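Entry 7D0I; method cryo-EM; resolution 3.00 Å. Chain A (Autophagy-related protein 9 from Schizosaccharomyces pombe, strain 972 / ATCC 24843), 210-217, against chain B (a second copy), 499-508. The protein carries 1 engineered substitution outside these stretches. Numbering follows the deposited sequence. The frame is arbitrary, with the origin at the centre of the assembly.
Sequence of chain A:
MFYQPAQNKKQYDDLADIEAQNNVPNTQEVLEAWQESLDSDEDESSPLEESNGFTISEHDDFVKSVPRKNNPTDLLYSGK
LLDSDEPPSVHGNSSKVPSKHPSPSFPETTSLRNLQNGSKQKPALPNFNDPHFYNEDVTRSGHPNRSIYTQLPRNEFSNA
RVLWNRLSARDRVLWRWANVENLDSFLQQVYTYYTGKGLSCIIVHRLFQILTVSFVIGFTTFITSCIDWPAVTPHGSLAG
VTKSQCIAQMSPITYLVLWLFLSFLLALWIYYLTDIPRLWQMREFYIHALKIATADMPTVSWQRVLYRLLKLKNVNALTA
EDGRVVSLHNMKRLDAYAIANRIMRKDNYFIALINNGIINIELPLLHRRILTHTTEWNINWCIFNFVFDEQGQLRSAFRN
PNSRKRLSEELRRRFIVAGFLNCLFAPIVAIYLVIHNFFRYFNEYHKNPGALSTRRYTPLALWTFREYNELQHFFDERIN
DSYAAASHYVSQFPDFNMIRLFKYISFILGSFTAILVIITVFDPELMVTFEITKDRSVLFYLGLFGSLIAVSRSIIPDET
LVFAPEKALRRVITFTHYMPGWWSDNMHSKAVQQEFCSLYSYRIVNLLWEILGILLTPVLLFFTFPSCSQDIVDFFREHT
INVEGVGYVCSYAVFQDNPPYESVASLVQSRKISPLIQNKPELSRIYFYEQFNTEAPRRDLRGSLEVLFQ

Chain A (210-217) ILTVSFVI
Chain B, residues 499-508: IRLFKYISFI

Both stretches are helical throughout, and each helix extends beyond its stretch at both ends. They run almost parallel, with 8° between their N-to-C directions and a closest axis approach of 11.0 Å. The register places Thr A212 CA 7.1 Å from Tyr B504 CA, and Phe A215 CA 8.0 Å from Ile B508 CA. Backbone phi/psi values lie near -64/-43. Side-chain packing dominates; no hydrogen bond crosses, and 384 Å² is buried in total. Broad aromatic rings fill much of the space between the axes.

Ile A210 (chi1 p, chi2 t) does not reach the chain B stretch. Leu A211 (m, t) points its CA-to-CB bond toward that stretch. Its CB lies 4.1 Å from Tyr B504 CZ. The CB direction and chi1 t carry the Tyr B504 ring across the gap; chi2 of 49° sets its tilt.

Thr A212 (m) is small enough to sit where the backbones come close. Its OG1 is 3.6 Å from Tyr B504 CD1 and 3.5 Å from Arg B500 NH1, near the guanidinium plane. Arg B500 (t, p, chi3 -145°, chi4 178°) starts sideways, but its end comes nearer. The methyl CG2 of Thr A212 packs 3.6 Å from Phe B507 CE2.

The CA-to-CB bond of Val A213 (t) points away from chain B's stretch. Ser A214 (p) turns its hydroxyl back to its own helix, with OG 2.9 Å from Leu A211 O and 3.1 Å from Ile A210 O.

The CA-to-CB bond of Phe A215 (t, chi2 -97°) points toward chain B's stretch. This residue has 80 Å² covered, followed by Phe B507 (72 Å²), Tyr B504 (71 Å²) and Thr A212 (60 Å²). Its CD1 meets Phe B507 CE2 at 3.6 Å. These rings are oblique, with centroids 5.8 Å apart and planes at 76°. Ile B508 (m, t) places CG1 over one face of the Phe A215 ring, 4.1 Å from its centroid.

Branched Val A216 (t) offers methyl CG2 3.5 Å from Phe B507 CZ, at that ring's edge. Phe B507 is t, chi2 69°. Ile A217 (m, t) is out of reach.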

ATOM      1  N   ILE A 210       8.856  32.390 -42.964  1.00 49.15           N
ATOM      2  CA  ILE A 210       8.850  33.465 -43.953  1.00 49.15           C
ATOM      3  C   ILE A 210       8.851  32.897 -45.363  1.00 49.15           C
ATOM      4  O   ILE A 210       8.274  33.496 -46.276  1.00 49.15           O
ATOM      5  CB  ILE A 210      10.017  34.444 -43.743  1.00 49.15           C
ATOM      6  CG1 ILE A 210      11.350  33.709 -43.720  1.00 49.15           C
ATOM      7  CG2 ILE A 210       9.821  35.236 -42.473  1.00 49.15           C
ATOM      8  CD1 ILE A 210      12.509  34.580 -43.324  1.00 49.15           C
ATOM      9  N   LEU A 211       9.456  31.726 -45.569  1.00 46.40           N
ATOM     10  CA  LEU A 211       9.419  31.110 -46.892  1.00 46.40           C
ATOM     11  C   LEU A 211       8.009  30.675 -47.262  1.00 46.40           C
ATOM     12  O   LEU A 211       7.591  30.837 -48.410  1.00 46.40           O
ATOM     13  CB  LEU A 211      10.376  29.921 -46.952  1.00 46.40           C
ATOM     14  CG  LEU A 211      11.856  30.256 -47.118  1.00 46.40           C
ATOM     15  CD1 LEU A 211      12.680  28.990 -47.187  1.00 46.40           C
ATOM     16  CD2 LEU A 211      12.065  31.098 -48.358  1.00 46.40           C
ATOM     17  N   THR A 212       7.261  30.124 -46.307  1.00 49.26           N
ATOM     18  CA  THR A 212       5.882  29.736 -46.579  1.00 49.26           C
ATOM     19  C   THR A 212       5.023  30.954 -46.887  1.00 49.26           C
ATOM     20  O   THR A 212       4.222  30.936 -47.831  1.00 49.26           O
ATOM     21  CB  THR A 212       5.314  28.975 -45.386  1.00 49.26           C
ATOM     22  OG1 THR A 212       6.040  27.755 -45.209  1.00 49.26           O
ATOM     23  CG2 THR A 212       3.854  28.660 -45.613  1.00 49.26           C
ATOM     24  N   VAL A 213       5.183  32.024 -46.111  1.00 51.77           N
ATOM     25  CA  VAL A 213       4.423  33.244 -46.379  1.00 51.77           C
ATOM     26  C   VAL A 213       4.750  33.780 -47.769  1.00 51.77           C
ATOM     27  O   VAL A 213       3.854  34.125 -48.551  1.00 51.77           O
ATOM     28  CB  VAL A 213       4.697  34.296 -45.293  1.00 51.77           C
ATOM     29  CG1 VAL A 213       4.055  35.612 -45.667  1.00 51.77           C
ATOM     30  CG2 VAL A 213       4.177  33.808 -43.962  1.00 51.77           C
ATOM     31  N   SER A 214       6.043  33.843 -48.102  1.00 51.81           N
ATOM     32  CA  SER A 214       6.442  34.395 -49.391  1.00 51.81           C
ATOM     33  C   SER A 214       5.987  33.508 -50.538  1.00 51.81           C
ATOM     34  O   SER A 214       5.626  34.011 -51.605  1.00 51.81           O
ATOM     35  CB  SER A 214       7.953  34.592 -49.433  1.00 51.81           C
ATOM     36  OG  SER A 214       8.625  33.356 -49.313  1.00 51.81           O
ATOM     37  N   PHE A 215       5.996  32.189 -50.348  1.00 53.55           N
ATOM     38  CA  PHE A 215       5.502  31.312 -51.399  1.00 53.55           C
ATOM     39  C   PHE A 215       4.016  31.514 -51.625  1.00 53.55           C
ATOM     40  O   PHE A 215       3.564  31.545 -52.770  1.00 53.55           O
ATOM     41  CB  PHE A 215       5.774  29.850 -51.076  1.00 53.55           C
ATOM     42  CG  PHE A 215       5.092  28.903 -52.014  1.00 53.55           C
ATOM     43  CD1 PHE A 215       3.883  28.325 -51.683  1.00 53.55           C
ATOM     44  CD2 PHE A 215       5.648  28.615 -53.244  1.00 53.55           C
ATOM     45  CE1 PHE A 215       3.250  27.465 -52.552  1.00 53.55           C
ATOM     46  CE2 PHE A 215       5.020  27.754 -54.115  1.00 53.55           C
ATOM     47  CZ  PHE A 215       3.820  27.180 -53.767  1.00 53.55           C
ATOM     48  N   VAL A 216       3.240  31.620 -50.547  1.00 55.99           N
ATOM     49  CA  VAL A 216       1.812  31.876 -50.707  1.00 55.99           C
ATOM     50  C   VAL A 216       1.598  33.168 -51.478  1.00 55.99           C
ATOM     51  O   VAL A 216       0.808  33.221 -52.431  1.00 55.99           O
ATOM     52  CB  VAL A 216       1.116  31.914 -49.335  1.00 55.99           C
ATOM     53  CG1 VAL A 216      -0.294  32.426 -49.484  1.00 55.99           C
ATOM     54  CG2 VAL A 216       1.108  30.536 -48.724  1.00 55.99           C
ATOM     55  N   ILE A 217       2.333  34.218 -51.107  1.00 61.85           N
ATOM     56  CA  ILE A 217       2.180  35.511 -51.776  1.00 61.85           C
ATOM     57  C   ILE A 217       2.521  35.396 -53.258  1.00 61.85           C
ATOM     58  O   ILE A 217       1.746  35.812 -54.127  1.00 61.85           O
ATOM     59  CB  ILE A 217       3.046  36.574 -51.081  1.00 61.85           C
ATOM     60  CG1 ILE A 217       2.469  36.911 -49.707  1.00 61.85           C
ATOM     61  CG2 ILE A 217       3.157  37.814 -51.943  1.00 61.85           C
ATOM     62  CD1 ILE A 217       3.311  37.879 -48.917  1.00 61.85           C
TER
ATOM     63  N   ILE B 499      12.177  17.444 -40.528  1.00 45.09           N
ATOM     64  CA  ILE B 499      10.718  17.406 -40.516  1.00 45.09           C
ATOM     65  C   ILE B 499      10.158  18.721 -41.027  1.00 45.09           C
ATOM     66  O   ILE B 499       9.187  18.746 -41.791  1.00 45.09           O
ATOM     67  CB  ILE B 499      10.202  17.093 -39.102  1.00 45.09           C
ATOM     68  CG1 ILE B 499      10.610  15.691 -38.677  1.00 45.09           C
ATOM     69  CG2 ILE B 499       8.703  17.240 -39.046  1.00 45.09           C
ATOM     70  CD1 ILE B 499      10.255  15.390 -37.259  1.00 45.09           C
ATOM     71  N   ARG B 500      10.766  19.836 -40.622  1.00 45.81           N
ATOM     72  CA  ARG B 500      10.284  21.139 -41.067  1.00 45.81           C
ATOM     73  C   ARG B 500      10.463  21.310 -42.570  1.00 45.81           C
ATOM     74  O   ARG B 500       9.556  21.795 -43.260  1.00 45.81           O
ATOM     75  CB  ARG B 500      11.011  22.241 -40.300  1.00 45.81           C
ATOM     76  CG  ARG B 500      10.556  23.627 -40.654  1.00 45.81           C
ATOM     77  CD  ARG B 500       9.084  23.801 -40.388  1.00 45.81           C
ATOM     78  NE  ARG B 500       8.473  24.685 -41.374  1.00 45.81           N
ATOM     79  CZ  ARG B 500       7.182  24.983 -41.411  1.00 45.81           C
ATOM     80  NH1 ARG B 500       6.716  25.794 -42.349  1.00 45.81           N
ATOM     81  NH2 ARG B 500       6.358  24.470 -40.510  1.00 45.81           N
ATOM     82  N   LEU B 501      11.619  20.903 -43.096  1.00 46.32           N
ATOM     83  CA  LEU B 501      11.854  20.999 -44.532  1.00 46.32           C
ATOM     84  C   LEU B 501      10.852  20.165 -45.313  1.00 46.32           C
ATOM     85  O   LEU B 501      10.312  20.615 -46.331  1.00 46.32           O
ATOM     86  CB  LEU B 501      13.274  20.558 -44.867  1.00 46.32           C
ATOM     87  CG  LEU B 501      13.505  20.249 -46.342  1.00 46.32           C
ATOM     88  CD1 LEU B 501      13.481  21.519 -47.162  1.00 46.32           C
ATOM     89  CD2 LEU B 501      14.808  19.510 -46.535  1.00 46.32           C
ATOM     90  N   PHE B 502      10.600  18.938 -44.865  1.00 47.16           N
ATOM     91  CA  PHE B 502       9.666  18.101 -45.604  1.00 47.16           C
ATOM     92  C   PHE B 502       8.237  18.601 -45.464  1.00 47.16           C
ATOM     93  O   PHE B 502       7.443  18.446 -46.395  1.00 47.16           O
ATOM     94  CB  PHE B 502       9.791  16.650 -45.157  1.00 47.16           C
ATOM     95  CG  PHE B 502      10.958  15.944 -45.773  1.00 47.16           C
ATOM     96  CD1 PHE B 502      10.985  15.694 -47.131  1.00 47.16           C
ATOM     97  CD2 PHE B 502      12.030  15.548 -45.005  1.00 47.16           C
ATOM     98  CE1 PHE B 502      12.053  15.058 -47.710  1.00 47.16           C
ATOM     99  CE2 PHE B 502      13.104  14.910 -45.578  1.00 47.16           C
ATOM    100  CZ  PHE B 502      13.115  14.665 -46.932  1.00 47.16           C
ATOM    101  N   LYS B 503       7.898  19.221 -44.334  1.00 48.18           N
ATOM    102  CA  LYS B 503       6.599  19.874 -44.215  1.00 48.18           C
ATOM    103  C   LYS B 503       6.460  20.988 -45.240  1.00 48.18           C
ATOM    104  O   LYS B 503       5.423  21.116 -45.900  1.00 48.18           O
ATOM    105  CB  LYS B 503       6.425  20.417 -42.799  1.00 48.18           C
ATOM    106  CG  LYS B 503       4.989  20.592 -42.354  1.00 48.18           C
ATOM    107  CD  LYS B 503       4.904  21.453 -41.103  1.00 48.18           C
ATOM    108  CE  LYS B 503       5.702  20.869 -39.954  1.00 48.18           C
ATOM    109  NZ  LYS B 503       5.798  21.817 -38.806  1.00 48.18           N
ATOM    110  N   TYR B 504       7.514  21.788 -45.407  1.00 48.83           N
ATOM    111  CA  TYR B 504       7.488  22.861 -46.398  1.00 48.83           C
ATOM    112  C   TYR B 504       7.337  22.309 -47.812  1.00 48.83           C
ATOM    113  O   TYR B 504       6.556  22.831 -48.618  1.00 48.83           O
ATOM    114  CB  TYR B 504       8.760  23.691 -46.286  1.00 48.83           C
ATOM    115  CG  TYR B 504       8.872  24.770 -47.321  1.00 48.83           C
ATOM    116  CD1 TYR B 504       7.820  25.630 -47.569  1.00 48.83           C
ATOM    117  CD2 TYR B 504      10.040  24.944 -48.041  1.00 48.83           C
ATOM    118  CE1 TYR B 504       7.921  26.624 -48.511  1.00 48.83           C
ATOM    119  CE2 TYR B 504      10.150  25.936 -48.983  1.00 48.83           C
ATOM    120  CZ  TYR B 504       9.087  26.773 -49.213  1.00 48.83           C
ATOM    121  OH  TYR B 504       9.186  27.767 -50.153  1.00 48.83           O
ATOM    122  N   ILE B 505       8.092  21.260 -48.135  1.00 48.72           N
ATOM    123  CA  ILE B 505       8.030  20.689 -49.479  1.00 48.72           C
ATOM    124  C   ILE B 505       6.651  20.103 -49.743  1.00 48.72           C
ATOM    125  O   ILE B 505       6.089  20.262 -50.836  1.00 48.72           O
ATOM    126  CB  ILE B 505       9.139  19.642 -49.664  1.00 48.72           C
ATOM    127  CG1 ILE B 505      10.504  20.321 -49.646  1.00 48.72           C
ATOM    128  CG2 ILE B 505       8.947  18.889 -50.958  1.00 48.72           C
ATOM    129  CD1 ILE B 505      11.645  19.372 -49.828  1.00 48.72           C
ATOM    130  N   SER B 506       6.089  19.407 -48.756  1.00 48.08           N
ATOM    131  CA  SER B 506       4.736  18.892 -48.892  1.00 48.08           C
ATOM    132  C   SER B 506       3.739  20.019 -49.105  1.00 48.08           C
ATOM    133  O   SER B 506       2.792  19.874 -49.880  1.00 48.08           O
ATOM    134  CB  SER B 506       4.360  18.075 -47.661  1.00 48.08           C
ATOM    135  OG  SER B 506       2.966  17.846 -47.624  1.00 48.08           O
ATOM    136  N   PHE B 507       3.943  21.156 -48.440  1.00 51.20           N
ATOM    137  CA  PHE B 507       3.045  22.289 -48.636  1.00 51.20           C
ATOM    138  C   PHE B 507       3.122  22.813 -50.064  1.00 51.20           C
ATOM    139  O   PHE B 507       2.094  23.087 -50.696  1.00 51.20           O
ATOM    140  CB  PHE B 507       3.377  23.398 -47.639  1.00 51.20           C
ATOM    141  CG  PHE B 507       2.657  24.680 -47.908  1.00 51.20           C
ATOM    142  CD1 PHE B 507       1.293  24.773 -47.721  1.00 51.20           C
ATOM    143  CD2 PHE B 507       3.343  25.793 -48.343  1.00 51.20           C
ATOM    144  CE1 PHE B 507       0.628  25.948 -47.967  1.00 51.20           C
ATOM    145  CE2 PHE B 507       2.681  26.971 -48.591  1.00 51.20           C
ATOM    146  CZ  PHE B 507       1.324  27.047 -48.403  1.00 51.20           C
ATOM    147  N   ILE B 508       4.341  22.964 -50.586  1.00 52.50           N
ATOM    148  CA  ILE B 508       4.510  23.442 -51.959  1.00 52.50           C
ATOM    149  C   ILE B 508       3.818  22.503 -52.938  1.00 52.50           C
ATOM    150  O   ILE B 508       3.019  22.928 -53.787  1.00 52.50           O
ATOM    151  CB  ILE B 508       6.001  23.585 -52.300  1.00 52.50           C
ATOM    152  CG1 ILE B 508       6.617  24.769 -51.564  1.00 52.50           C
ATOM    153  CG2 ILE B 508       6.182  23.746 -53.790  1.00 52.50           C
ATOM    154  CD1 ILE B 508       8.053  25.008 -51.935  1.00 52.50           C
TER